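Local coordinates for glycoside hydrolase family protein (PDB 6Q2F) that acts as an alpha-L-rhamnosidase, a glycoside hydrolase that probably releases terminal alpha-L-rhamnose from glycosides and carries a bound sodium ion, at residues A[1011-1015]-A[1127-1133]; A[991-997]-A[1027-1033]; A[464-468]-A[510-514]; A[154-158]-A[170-174]; A[64-68]-A[681-685]. All blocks are in the same frame, centred on the assembly; numbering follows the deposited sequence.

Contact 1. Residues A[1011-1015]-A[1127-1133]; sequences LEPLD and LRPSGLI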
# COMPACT_ATOMS: atom_id res chain seq x y z
N LEU A 1011 -9.75 35.42 28.84
CA LEU A 1011 -9.52 34.18 28.12
C LEU A 1011 -8.13 33.67 28.47
O LEU A 1011 -7.16 34.44 28.43
CB LEU A 1011 -9.63 34.40 26.61
CG LEU A 1011 -11.00 34.36 25.91
CD1 LEU A 1011 -10.90 34.67 24.43
CD2 LEU A 1011 -11.69 33.01 26.15
N GLU A 1012 -8.04 32.41 28.86
CA GLU A 1012 -6.77 31.78 29.22
C GLU A 1012 -6.77 30.34 28.74
O GLU A 1012 -7.83 29.70 28.68
CB GLU A 1012 -6.54 31.80 30.74
CG GLU A 1012 -6.43 33.19 31.37
CD GLU A 1012 -5.09 33.85 31.10
OE1 GLU A 1012 -5.01 35.10 31.16
OE2 GLU A 1012 -4.10 33.12 30.84
N PRO A 1013 -5.60 29.79 28.39
CA PRO A 1013 -5.54 28.36 28.05
C PRO A 1013 -5.95 27.56 29.27
O PRO A 1013 -5.36 27.69 30.35
CB PRO A 1013 -4.06 28.14 27.68
CG PRO A 1013 -3.48 29.51 27.49
CD PRO A 1013 -4.28 30.43 28.36
N LEU A 1014 -6.99 26.73 29.11
CA LEU A 1014 -7.51 25.96 30.23
C LEU A 1014 -6.45 25.05 30.83
O LEU A 1014 -6.44 24.82 32.04
CB LEU A 1014 -8.73 25.14 29.80
CG LEU A 1014 -9.88 25.97 29.23
CD1 LEU A 1014 -11.09 25.10 28.90
CD2 LEU A 1014 -10.26 27.08 30.19
N ASP A 1015 -5.54 24.53 30.01
CA ASP A 1015 -4.49 23.65 30.51
C ASP A 1015 -3.52 24.35 31.45
O ASP A 1015 -2.70 23.67 32.08
CB ASP A 1015 -3.74 23.03 29.35
CG ASP A 1015 -3.16 24.07 28.43
OD1 ASP A 1015 -3.95 24.69 27.68
OD2 ASP A 1015 -1.93 24.27 28.44
N LEU A 1127 0.72 18.81 28.51
CA LEU A 1127 -0.66 18.98 28.09
C LEU A 1127 -0.75 19.64 26.72
O LEU A 1127 0.17 20.31 26.27
CB LEU A 1127 -1.44 19.81 29.11
CG LEU A 1127 -1.55 19.24 30.51
CD1 LEU A 1127 -2.36 20.20 31.39
CD2 LEU A 1127 -2.18 17.87 30.47
N ARG A 1128 -1.89 19.42 26.04
CA ARG A 1128 -2.13 20.15 24.80
C ARG A 1128 -2.85 21.47 25.11
O ARG A 1128 -3.66 21.53 26.04
CB ARG A 1128 -2.98 19.33 23.83
CG ARG A 1128 -2.24 18.14 23.20
CD ARG A 1128 -3.16 17.23 22.41
NE ARG A 1128 -3.94 17.96 21.42
CZ ARG A 1128 -3.85 17.80 20.10
NH1 ARG A 1128 -3.01 16.90 19.58
NH2 ARG A 1128 -4.62 18.53 19.30
N PRO A 1129 -2.58 22.55 24.38
CA PRO A 1129 -3.34 23.78 24.61
C PRO A 1129 -4.83 23.48 24.48
O PRO A 1129 -5.25 22.75 23.58
CB PRO A 1129 -2.84 24.72 23.51
CG PRO A 1129 -1.52 24.12 23.06
CD PRO A 1129 -1.72 22.64 23.19
N SER A 1130 -5.62 24.04 25.40
CA SER A 1130 -7.02 23.68 25.52
C SER A 1130 -7.91 24.91 25.62
O SER A 1130 -7.55 25.91 26.25
CB SER A 1130 -7.23 22.80 26.76
OG SER A 1130 -8.56 22.32 26.81
N GLY A 1131 -9.09 24.83 24.99
CA GLY A 1131 -10.12 25.84 25.12
C GLY A 1131 -10.02 26.96 24.12
O GLY A 1131 -9.33 26.88 23.08
N LEU A 1132 -10.74 28.04 24.43
CA LEU A 1132 -10.77 29.25 23.61
C LEU A 1132 -9.65 30.15 24.10
O LEU A 1132 -9.80 30.86 25.09
CB LEU A 1132 -12.13 29.94 23.71
CG LEU A 1132 -12.32 31.22 22.87
CD1 LEU A 1132 -12.00 30.97 21.39
CD2 LEU A 1132 -13.73 31.76 23.00
N ILE A 1133 -8.52 30.13 23.40
CA ILE A 1133 -7.36 30.90 23.86
C ILE A 1133 -7.39 32.34 23.32
O ILE A 1133 -6.94 33.26 24.01
CB ILE A 1133 -6.08 30.15 23.45
CG1 ILE A 1133 -6.00 28.81 24.19
CG2 ILE A 1133 -4.84 31.00 23.70
CD1 ILE A 1133 -4.97 27.85 23.61
O HOH W 1 -5.29 33.41 26.29
O HOH W 2 -10.06 30.01 27.70
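The loop 1011-1015 runs beside the start of strand 1131-1140, and its backbone is tied directly to that chain where Leu1014 N donates to Ser1130 O at 3.0 Å. The next residue adds a second tie from its side chain. A chi1 of 56° places the carboxylate of Asp1015 between its own backbone N and carbonyl carbon, and from there OD1 accepts the N-H of Ser1130 at 2.9 Å, the donor standing above the carboxylate plane. Two consecutive loop residues therefore hold both the N-H and the C=O of Ser1130. Further along, water replaces direct bonds: one molecule donates to Leu1011 O and Ile1133 O, another to Leu1132 O. Apolar groups close the rest. Leu1011 CD2 slants across Leu1132, 3.8 Å from its CG, while Pro1013 CB rests on Ile1133 CG1 at 4.0 Å. Gly1131 has phi 89°, and any CB on it would collide with Leu1014 CG. Arg1128 turns away, forming salt bridges with Asp659 and Asp1056. In this beta-sandwich, which probably resembles galactose-binding domains, Leu1011 and Leu1014 press on Trp992, Phe996 and Tyr1031 of strands 992-996 and 1028-1037; Gly1131 and Ile1133 pair with strand 1047-1055 in the other sheet, and Leu1127 meets helices 1020-1023 and 1099-1105.

Contact 2. Residues A[991-997]-A[1027-1033]; sequences AWQVAFQ and GIATYSR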
# COMPACT_ATOMS: atom_id res chain seq x y z
N ALA A 991 -14.65 39.52 30.33
CA ALA A 991 -15.12 38.32 31.00
C ALA A 991 -15.89 37.38 30.08
O ALA A 991 -16.67 37.82 29.24
CB ALA A 991 -15.99 38.68 32.20
N TRP A 992 -15.68 36.08 30.27
CA TRP A 992 -16.47 35.06 29.59
C TRP A 992 -17.03 34.08 30.60
O TRP A 992 -16.37 33.75 31.59
CB TRP A 992 -15.63 34.28 28.57
CG TRP A 992 -15.14 35.06 27.41
CD1 TRP A 992 -14.17 36.01 27.40
CD2 TRP A 992 -15.56 34.90 26.05
NE1 TRP A 992 -13.97 36.49 26.12
CE2 TRP A 992 -14.81 35.81 25.28
CE3 TRP A 992 -16.50 34.09 25.42
CZ2 TRP A 992 -14.98 35.92 23.90
CZ3 TRP A 992 -16.67 34.21 24.06
CH2 TRP A 992 -15.91 35.12 23.32
N GLN A 993 -18.26 33.62 30.35
CA GLN A 993 -18.80 32.48 31.05
C GLN A 993 -18.35 31.22 30.34
O GLN A 993 -18.36 31.15 29.10
CB GLN A 993 -20.33 32.53 31.09
CG GLN A 993 -20.90 33.88 31.50
CD GLN A 993 -20.18 34.46 32.70
OE1 GLN A 993 -20.03 33.79 33.72
NE2 GLN A 993 -19.72 35.69 32.57
N VAL A 994 -17.93 30.22 31.11
CA VAL A 994 -17.54 28.92 30.58
C VAL A 994 -18.33 27.85 31.31
O VAL A 994 -18.28 27.77 32.54
CB VAL A 994 -16.04 28.67 30.73
CG1 VAL A 994 -15.65 27.43 29.93
CG2 VAL A 994 -15.25 29.88 30.28
N ALA A 995 -19.01 26.99 30.55
CA ALA A 995 -19.72 25.85 31.12
C ALA A 995 -19.09 24.58 30.58
O ALA A 995 -18.80 24.50 29.38
CB ALA A 995 -21.22 25.89 30.80
N PHE A 996 -18.87 23.61 31.45
CA PHE A 996 -18.16 22.40 31.09
C PHE A 996 -19.10 21.21 30.98
O PHE A 996 -19.98 21.01 31.82
CB PHE A 996 -17.06 22.10 32.10
CG PHE A 996 -15.94 23.09 32.08
CD1 PHE A 996 -14.91 22.95 31.17
CD2 PHE A 996 -15.91 24.15 32.97
CE1 PHE A 996 -13.86 23.85 31.14
CE2 PHE A 996 -14.85 25.07 32.94
CZ PHE A 996 -13.83 24.91 32.02
N GLN A 997 -18.91 20.44 29.91
CA GLN A 997 -19.58 19.16 29.74
C GLN A 997 -19.55 18.34 31.03
O GLN A 997 -18.49 18.18 31.66
CB GLN A 997 -18.92 18.38 28.62
CG GLN A 997 -19.68 17.16 28.24
CD GLN A 997 -19.17 16.58 26.90
OE1 GLN A 997 -18.08 16.90 26.43
NE2 GLN A 997 -19.98 15.71 26.31
N GLY A 1027 -13.26 17.44 26.54
CA GLY A 1027 -14.68 17.45 26.22
C GLY A 1027 -15.06 18.76 25.55
O GLY A 1027 -14.24 19.37 24.86
N ILE A 1028 -16.30 19.17 25.76
CA ILE A 1028 -16.83 20.39 25.15
C ILE A 1028 -17.00 21.43 26.24
O ILE A 1028 -17.79 21.25 27.18
CB ILE A 1028 -18.15 20.13 24.42
CG1 ILE A 1028 -17.98 19.03 23.35
CG2 ILE A 1028 -18.64 21.40 23.76
CD1 ILE A 1028 -19.25 18.73 22.59
N ALA A 1029 -16.26 22.53 26.14
CA ALA A 1029 -16.44 23.69 27.00
C ALA A 1029 -17.21 24.75 26.23
O ALA A 1029 -16.85 25.09 25.10
CB ALA A 1029 -15.09 24.24 27.47
N THR A 1030 -18.28 25.27 26.84
CA THR A 1030 -19.17 26.23 26.18
C THR A 1030 -18.89 27.63 26.72
O THR A 1030 -19.15 27.92 27.89
CB THR A 1030 -20.63 25.84 26.40
OG1 THR A 1030 -20.88 24.57 25.79
CG2 THR A 1030 -21.56 26.87 25.79
N TYR A 1031 -18.34 28.48 25.86
CA TYR A 1031 -18.04 29.86 26.23
C TYR A 1031 -19.19 30.77 25.84
O TYR A 1031 -19.77 30.64 24.76
CB TYR A 1031 -16.76 30.33 25.55
CG TYR A 1031 -15.47 29.71 26.04
CD1 TYR A 1031 -15.14 28.39 25.72
CD2 TYR A 1031 -14.55 30.46 26.76
CE1 TYR A 1031 -13.94 27.82 26.15
CE2 TYR A 1031 -13.34 29.90 27.18
CZ TYR A 1031 -13.05 28.58 26.87
OH TYR A 1031 -11.86 28.03 27.27
N SER A 1032 -19.48 31.73 26.72
CA SER A 1032 -20.71 32.52 26.68
C SER A 1032 -20.36 33.96 26.96
O SER A 1032 -19.53 34.25 27.83
CB SER A 1032 -21.71 32.02 27.74
OG SER A 1032 -22.89 32.81 27.75
N ARG A 1033 -21.03 34.87 26.25
CA ARG A 1033 -20.72 36.30 26.30
C ARG A 1033 -21.72 37.02 25.41
O ARG A 1033 -22.33 36.42 24.51
CB ARG A 1033 -19.29 36.54 25.79
CG ARG A 1033 -18.69 37.88 26.09
CD ARG A 1033 -17.47 38.08 25.20
NE ARG A 1033 -16.67 39.25 25.55
CZ ARG A 1033 -17.07 40.50 25.35
NH1 ARG A 1033 -18.26 40.74 24.83
NH2 ARG A 1033 -16.27 41.51 25.68
O HOH W 3 -20.35 22.53 27.21
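Ile1028 O is gripped twice, by Gln997 N at 3.1 Å and by a water at 2.9 Å that also lies by Thr1030 OG1 and bonds weakly to Ala995 O. Gln997 then extends its side chain so that OE1 accepts from Ile1028 N at 3.0 Å, prolonging the ladder beyond the strand's end. The ladder itself is antiparallel: Gln993-Ser1032 and Ala995-Thr1030 are hydrogen-bonded pairs, Val994-Tyr1031 and Phe996-Ala1029 non-hydrogen-bonded ones. These are adjoining strands in one sheet of a beta-sandwich probably related to the galactose-binding domains of glycosyl hydrolases. On the face bearing Val994 and Tyr1031, Val994 CG1 sits over the centre of the tyrosine ring, 4.1 Å from its centroid, and makes a CH-pi contact. Trp992 crosses Tyr1031 at about a right angle, its CE3 3.8 Å from Tyr1031 CB. Over one indole face comes Arg1033 CD, 3.6 Å from the centroid of the six-membered ring of Trp992. The guanidinium, turned 65° from the indole, reaches past it to Asp989 O. With an alanine at Trp992, the Arg1033 methylenes would probably lose the platform they lie on, and a gap would open beside Tyr1031 CB and Leu1132.

Contact 3. Residues A[464-468]-A[510-514]; sequences VDKFD and ANWTP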
# COMPACT_ATOMS: atom_id res chain seq x y z
N VAL A 464 -5.97 -19.65 1.07
CA VAL A 464 -6.22 -20.41 -0.15
C VAL A 464 -5.13 -20.12 -1.17
O VAL A 464 -4.56 -19.02 -1.22
CB VAL A 464 -7.62 -20.09 -0.73
CG1 VAL A 464 -7.66 -18.66 -1.32
CG2 VAL A 464 -7.98 -21.10 -1.84
N ASP A 465 -4.81 -21.12 -1.99
CA ASP A 465 -3.82 -21.00 -3.05
C ASP A 465 -4.19 -19.86 -3.99
O ASP A 465 -5.16 -19.95 -4.74
CB ASP A 465 -3.73 -22.35 -3.80
CG ASP A 465 -2.77 -22.31 -4.99
OD1 ASP A 465 -2.30 -21.20 -5.35
OD2 ASP A 465 -2.49 -23.38 -5.56
N LYS A 466 -3.43 -18.76 -3.93
CA LYS A 466 -3.80 -17.54 -4.63
C LYS A 466 -3.64 -17.64 -6.15
O LYS A 466 -4.12 -16.76 -6.86
CB LYS A 466 -2.95 -16.37 -4.10
CG LYS A 466 -2.94 -16.25 -2.56
CD LYS A 466 -4.20 -15.56 -2.05
CE LYS A 466 -4.21 -15.50 -0.50
NZ LYS A 466 -5.14 -16.51 0.12
N PHE A 467 -2.97 -18.69 -6.64
CA PHE A 467 -2.77 -18.88 -8.07
C PHE A 467 -3.77 -19.84 -8.70
O PHE A 467 -3.68 -20.09 -9.90
CB PHE A 467 -1.33 -19.37 -8.32
CG PHE A 467 -0.29 -18.61 -7.55
CD1 PHE A 467 -0.11 -17.25 -7.76
CD2 PHE A 467 0.54 -19.26 -6.63
CE1 PHE A 467 0.85 -16.53 -7.07
CE2 PHE A 467 1.49 -18.54 -5.92
CZ PHE A 467 1.64 -17.17 -6.13
N ASP A 468 -4.71 -20.37 -7.92
CA ASP A 468 -5.65 -21.40 -8.36
C ASP A 468 -7.06 -20.83 -8.31
O ASP A 468 -7.67 -20.77 -7.24
CB ASP A 468 -5.53 -22.65 -7.49
CG ASP A 468 -6.38 -23.81 -8.01
OD1 ASP A 468 -7.59 -23.63 -8.23
OD2 ASP A 468 -5.82 -24.91 -8.21
N ALA A 510 4.81 -18.15 -1.98
CA ALA A 510 4.38 -19.37 -2.65
C ALA A 510 4.81 -19.34 -4.11
O ALA A 510 4.80 -18.28 -4.76
CB ALA A 510 2.86 -19.52 -2.54
N ASN A 511 5.20 -20.50 -4.64
CA ASN A 511 5.70 -20.50 -6.01
C ASN A 511 5.32 -21.76 -6.76
O ASN A 511 6.03 -22.15 -7.71
CB ASN A 511 7.23 -20.33 -6.04
CG ASN A 511 7.97 -21.56 -5.50
OD1 ASN A 511 7.38 -22.51 -5.00
ND2 ASN A 511 9.30 -21.52 -5.60
N TRP A 512 4.24 -22.44 -6.36
CA TRP A 512 3.72 -23.55 -7.14
C TRP A 512 2.21 -23.55 -7.07
O TRP A 512 1.60 -23.15 -6.07
CB TRP A 512 4.26 -24.93 -6.68
CG TRP A 512 3.66 -26.03 -7.50
CD1 TRP A 512 2.65 -26.86 -7.14
CD2 TRP A 512 3.98 -26.36 -8.86
NE1 TRP A 512 2.34 -27.71 -8.17
CE2 TRP A 512 3.14 -27.41 -9.25
CE3 TRP A 512 4.92 -25.87 -9.78
CZ2 TRP A 512 3.21 -28.00 -10.51
CZ3 TRP A 512 4.97 -26.44 -11.04
CH2 TRP A 512 4.13 -27.50 -11.39
N THR A 513 1.59 -24.01 -8.15
CA THR A 513 0.16 -24.24 -8.17
C THR A 513 -0.06 -25.35 -9.20
O THR A 513 0.71 -25.45 -10.16
CB THR A 513 -0.62 -22.95 -8.50
OG1 THR A 513 -2.01 -23.10 -8.17
CG2 THR A 513 -0.47 -22.56 -9.98
N PRO A 514 -1.06 -26.21 -9.00
CA PRO A 514 -1.10 -27.46 -9.79
C PRO A 514 -1.16 -27.28 -11.31
O PRO A 514 -0.57 -28.08 -12.04
CB PRO A 514 -2.35 -28.17 -9.24
CG PRO A 514 -2.40 -27.71 -7.80
CD PRO A 514 -2.02 -26.21 -7.89
O HOH W 4 0.37 -21.74 -4.09
O HOH W 5 -3.46 -24.24 -10.20
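Asp465 and Thr513 meet with their side chains at about a right angle, the aspartate belonging to a type I turn, 465-468, on which its side chain superposes an Asx turn and which leads directly into helix 469-487. The turn fixes the carboxylate: CG lies anti to the backbone N (chi1 177°), OD1 folds back to accept from Phe467 N at 2.9 Å, and OD2 is left pointing across the contact. There the hydroxyl of Thr513 donates to OD2 at 2.7 Å, approaching on the syn side but well out of the carboxylate plane. Lys151 completes the setting with a salt bridge to the same oxygen, which would be expected to stabilise the negative charge in this buried place. Phe467 turns its edge to the other chain. Its CE2 lies 3.5 Å from Ala510 O and 3.8 Å from Ala510 CB, Trp512 O and Thr513 CB also lie near its ring plane, and Phe467 CB packs on Thr513 CB at 3.7 Å. Asp468, the N-cap residue, uses OD1 to hold Ala471 N. The second segment belongs to the connection after strand 497-502 of the beta/alpha-barrel, so the contact joins two helix-leading loops. Thr513 OG1 is a hub as well as a donor: it also accepts a bond from a water, 2.7 Å away, that reaches Asp468 OD2 at 3.2 Å.

Contact 4. Residues A[154-158]-A[170-174]; sequences VWSET and LASPP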
# COMPACT_ATOMS: atom_id res chain seq x y z
N VAL A 154 9.19 -28.29 -3.90
CA VAL A 154 10.19 -29.03 -3.14
C VAL A 154 10.70 -30.15 -4.02
O VAL A 154 10.08 -30.50 -5.04
CB VAL A 154 9.65 -29.61 -1.81
CG1 VAL A 154 9.41 -28.50 -0.76
CG2 VAL A 154 8.38 -30.38 -2.07
N TRP A 155 11.82 -30.76 -3.63
CA TRP A 155 12.41 -31.74 -4.52
C TRP A 155 13.36 -32.65 -3.76
O TRP A 155 13.92 -32.27 -2.73
CB TRP A 155 13.17 -31.08 -5.68
CG TRP A 155 14.22 -30.14 -5.21
CD1 TRP A 155 15.53 -30.42 -4.97
CD2 TRP A 155 14.05 -28.75 -4.90
NE1 TRP A 155 16.19 -29.29 -4.52
CE2 TRP A 155 15.29 -28.25 -4.48
CE3 TRP A 155 12.96 -27.89 -4.95
CZ2 TRP A 155 15.48 -26.91 -4.11
CZ3 TRP A 155 13.14 -26.55 -4.56
CH2 TRP A 155 14.40 -26.08 -4.14
N SER A 156 13.53 -33.86 -4.30
CA SER A 156 14.63 -34.74 -3.98
C SER A 156 15.44 -34.97 -5.25
O SER A 156 14.94 -34.81 -6.36
CB SER A 156 14.15 -36.09 -3.42
OG SER A 156 13.66 -36.89 -4.48
N GLU A 157 16.70 -35.33 -5.05
CA GLU A 157 17.64 -35.56 -6.12
C GLU A 157 18.35 -36.89 -6.06
O GLU A 157 18.70 -37.36 -5.02
CB GLU A 157 18.73 -34.56 -6.00
CG GLU A 157 18.53 -33.30 -6.74
CD GLU A 157 19.82 -32.57 -6.90
OE1 GLU A 157 20.88 -33.25 -6.94
OE2 GLU A 157 19.79 -31.33 -6.97
N THR A 158 18.58 -37.47 -7.20
CA THR A 158 19.26 -38.76 -7.24
C THR A 158 20.20 -38.78 -8.44
O THR A 158 20.01 -38.03 -9.41
CB THR A 158 18.24 -39.92 -7.31
OG1 THR A 158 17.27 -39.75 -6.27
CG2 THR A 158 18.92 -41.26 -7.09
N LEU A 170 12.60 -43.69 -5.78
CA LEU A 170 12.95 -42.28 -5.73
C LEU A 170 12.55 -41.72 -4.38
O LEU A 170 11.36 -41.75 -4.03
CB LEU A 170 12.26 -41.51 -6.85
CG LEU A 170 12.98 -41.38 -8.18
CD1 LEU A 170 12.17 -40.49 -9.11
CD2 LEU A 170 14.38 -40.83 -7.99
N ALA A 171 13.53 -41.21 -3.63
CA ALA A 171 13.26 -40.55 -2.36
C ALA A 171 12.15 -39.51 -2.52
O ALA A 171 12.16 -38.70 -3.45
CB ALA A 171 14.53 -39.87 -1.84
N SER A 172 11.17 -39.58 -1.63
CA SER A 172 10.09 -38.62 -1.62
C SER A 172 10.62 -37.21 -1.33
O SER A 172 11.51 -37.04 -0.50
CB SER A 172 9.05 -39.01 -0.56
OG SER A 172 8.43 -40.24 -0.87
N PRO A 173 10.13 -36.20 -2.04
CA PRO A 173 10.43 -34.81 -1.66
C PRO A 173 9.90 -34.51 -0.27
O PRO A 173 8.94 -35.15 0.19
CB PRO A 173 9.69 -33.99 -2.73
CG PRO A 173 9.56 -34.90 -3.88
CD PRO A 173 9.37 -36.27 -3.29
N PRO A 174 10.47 -33.53 0.42
CA PRO A 174 9.96 -33.16 1.74
C PRO A 174 8.47 -32.88 1.69
O PRO A 174 7.95 -32.35 0.70
CB PRO A 174 10.74 -31.90 2.10
CG PRO A 174 11.96 -31.95 1.25
CD PRO A 174 11.56 -32.64 -0.02
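Ser156 and Ala171 share the one direct hydrogen bond between strand residues 154-158 and the proline-rich loop 170-174. Followed outward, the serine meets the loop at every atom. Its CB lies 3.3 Å from Ala171 O and 4.0 Å from Ser172 O. With chi1 at 76°, OG lies between its own backbone N and carbonyl carbon, and from there the hydroxyl donates to Ala171 O at 2.6 Å. The hydroxyl stands tilted from that carbonyl's plane, and the methyl of Ala171 lies alongside. To one side of this bond the contact is apolar. Val154 CG2 leans against Pro173 CB at 3.9 Å and Pro174 O at 3.4 Å, while Pro174 CD lies 4.0 Å from Val154 CB. To the other, a methyl of Leu170, CD2, meets Thr158 OG1 at 3.5 Å. The segments run 150° apart in direction, but the loop packs on the side chains rather than pairing with the strand, and the lack of an N-H on Pro173 and Pro174 is consistent with this. Trp155 O is bonded instead by Gln181. Strand 151-160 is the outermost member, within this chain, of a four-stranded antiparallel sheet; Val154, Ser156 and Thr158 are backbone-bonded to strand 436-447, and the loop lies over the sheet face that carries their side chains, reaching Arg442 of that strand.

Contact 5. Residues A[64-68]-A[681-685]; sequences GNITK and VHVPV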
# COMPACT_ATOMS: atom_id res chain seq x y z
N GLY A 64 -14.50 -9.88 20.50
CA GLY A 64 -15.79 -10.23 21.06
C GLY A 64 -16.49 -9.14 21.87
O GLY A 64 -17.60 -9.37 22.35
N ASN A 65 -15.87 -7.96 22.03
CA ASN A 65 -16.50 -6.85 22.75
C ASN A 65 -17.55 -6.20 21.85
O ASN A 65 -17.30 -5.21 21.16
CB ASN A 65 -15.45 -5.85 23.18
CG ASN A 65 -14.68 -6.31 24.41
OD1 ASN A 65 -15.27 -6.49 25.46
ND2 ASN A 65 -13.38 -6.49 24.27
N ILE A 66 -18.76 -6.77 21.87
CA ILE A 66 -19.80 -6.46 20.88
C ILE A 66 -21.15 -6.49 21.57
O ILE A 66 -21.46 -7.45 22.27
CB ILE A 66 -19.82 -7.49 19.73
CG1 ILE A 66 -18.44 -7.65 19.09
CG2 ILE A 66 -20.88 -7.14 18.71
CD1 ILE A 66 -18.21 -9.09 18.55
N THR A 67 -21.97 -5.47 21.34
CA THR A 67 -23.38 -5.54 21.71
C THR A 67 -24.22 -4.90 20.61
O THR A 67 -23.76 -3.99 19.91
CB THR A 67 -23.72 -4.84 23.04
OG1 THR A 67 -23.52 -3.43 22.92
CG2 THR A 67 -22.89 -5.38 24.22
N LYS A 68 -25.46 -5.37 20.48
CA LYS A 68 -26.40 -4.73 19.57
C LYS A 68 -26.68 -3.29 19.99
O LYS A 68 -26.82 -2.40 19.14
CB LYS A 68 -27.68 -5.54 19.48
CG LYS A 68 -27.55 -6.73 18.51
CD LYS A 68 -28.40 -7.89 18.97
CE LYS A 68 -29.66 -7.96 18.16
NZ LYS A 68 -30.60 -8.94 18.73
N VAL A 681 -13.37 1.96 15.95
CA VAL A 681 -13.60 0.76 16.73
C VAL A 681 -15.03 0.76 17.27
O VAL A 681 -15.56 1.80 17.68
CB VAL A 681 -12.54 0.67 17.84
CG1 VAL A 681 -13.03 -0.18 18.99
CG2 VAL A 681 -11.24 0.11 17.29
N HIS A 682 -15.66 -0.40 17.26
CA HIS A 682 -17.02 -0.54 17.78
C HIS A 682 -17.05 -0.31 19.28
O HIS A 682 -16.24 -0.88 20.02
CB HIS A 682 -17.55 -1.94 17.46
CG HIS A 682 -18.72 -2.35 18.30
ND1 HIS A 682 -19.87 -1.61 18.38
CD2 HIS A 682 -18.91 -3.45 19.07
CE1 HIS A 682 -20.73 -2.22 19.18
NE2 HIS A 682 -20.17 -3.34 19.60
N VAL A 683 -18.01 0.51 19.72
CA VAL A 683 -18.17 0.85 21.13
C VAL A 683 -19.31 0.02 21.71
O VAL A 683 -20.48 0.30 21.45
CB VAL A 683 -18.45 2.36 21.30
CG1 VAL A 683 -18.73 2.69 22.77
CG2 VAL A 683 -17.29 3.16 20.76
N PRO A 684 -19.01 -1.04 22.46
CA PRO A 684 -20.08 -1.93 22.94
C PRO A 684 -20.82 -1.43 24.17
O PRO A 684 -21.97 -1.82 24.37
CB PRO A 684 -19.34 -3.23 23.25
CG PRO A 684 -18.03 -2.72 23.76
CD PRO A 684 -17.68 -1.60 22.77
N VAL A 685 -20.19 -0.60 25.00
CA VAL A 685 -20.79 -0.09 26.23
C VAL A 685 -20.42 1.39 26.35
O VAL A 685 -19.35 1.81 25.89
CB VAL A 685 -20.35 -0.89 27.48
CG1 VAL A 685 -20.75 -2.35 27.36
CG2 VAL A 685 -18.85 -0.80 27.67
O HOH W 6 -15.37 -3.75 19.84
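Thr67 and His682 meet at the tight end of this contact, where the backbone N of Thr67 donates to NE2 at 3.3 Å. The donor lies almost exactly in the imidazole plane, so the ring uses its edge, and Ile66 CA sits at the same edge, 3.4 Å from NE2. The other ring nitrogen, ND1, is bonded to Asp74 of helix 68-81, so the ring is held from two directions and its rotation is fixed. With chi1 at 161° its CG lies anti to the backbone N, which carries the imidazole across to the loop 64-68. A second grip follows at Thr67, whose hydroxyl donates to Pro684 O at 2.7 Å, lying in the carbonyl plane on a lone pair; the same OG1 caps Gly70 N. Pro684 CB lies 3.5 Å from Asn65 O. The other flank is looser, with water in place of a direct bond: one molecule donates to Asn65 O at 2.8 Å and to His682 O at 3.0 Å. A phenylalanine in place of His682 would probably leave Thr67 N without its acceptor and Asp74 without its ring partner. The two loops follow strands 56-62 and 674-677, neighbours in the closed parallel sheet of the barrel, and Thr67 is the N-cap of helix 68-81. Joining first and last barrel strands through their following loops is an example of the seam of a beta/alpha-barrel.

Contacts 3 and 5 are buried and belong to the beta/alpha-barrel part, where hydroxyls, a carboxylate or an imidazole join loops of the barrel. Contacts 1, 2 and 4 are only partly buried. Contacts 1 and 2 touch and hold one C-terminal beta-sandwich: contact 2 is a regular backbone ladder, contact 1 a loop clasp, and Tyr1031 OH links them by a probable hydrogen bond to Leu1132 N. Contact 4, at a sheet margin, relies on prolines and one serine bond. It lies about 6 Å from contact 3 by nearest atoms, whereas contact 2 is about 78 Å from contact 4 between centres. Regular backbone pairing dominates contact 2 alone; the loop contacts rely largely on side-chain bonds and, in places, waters.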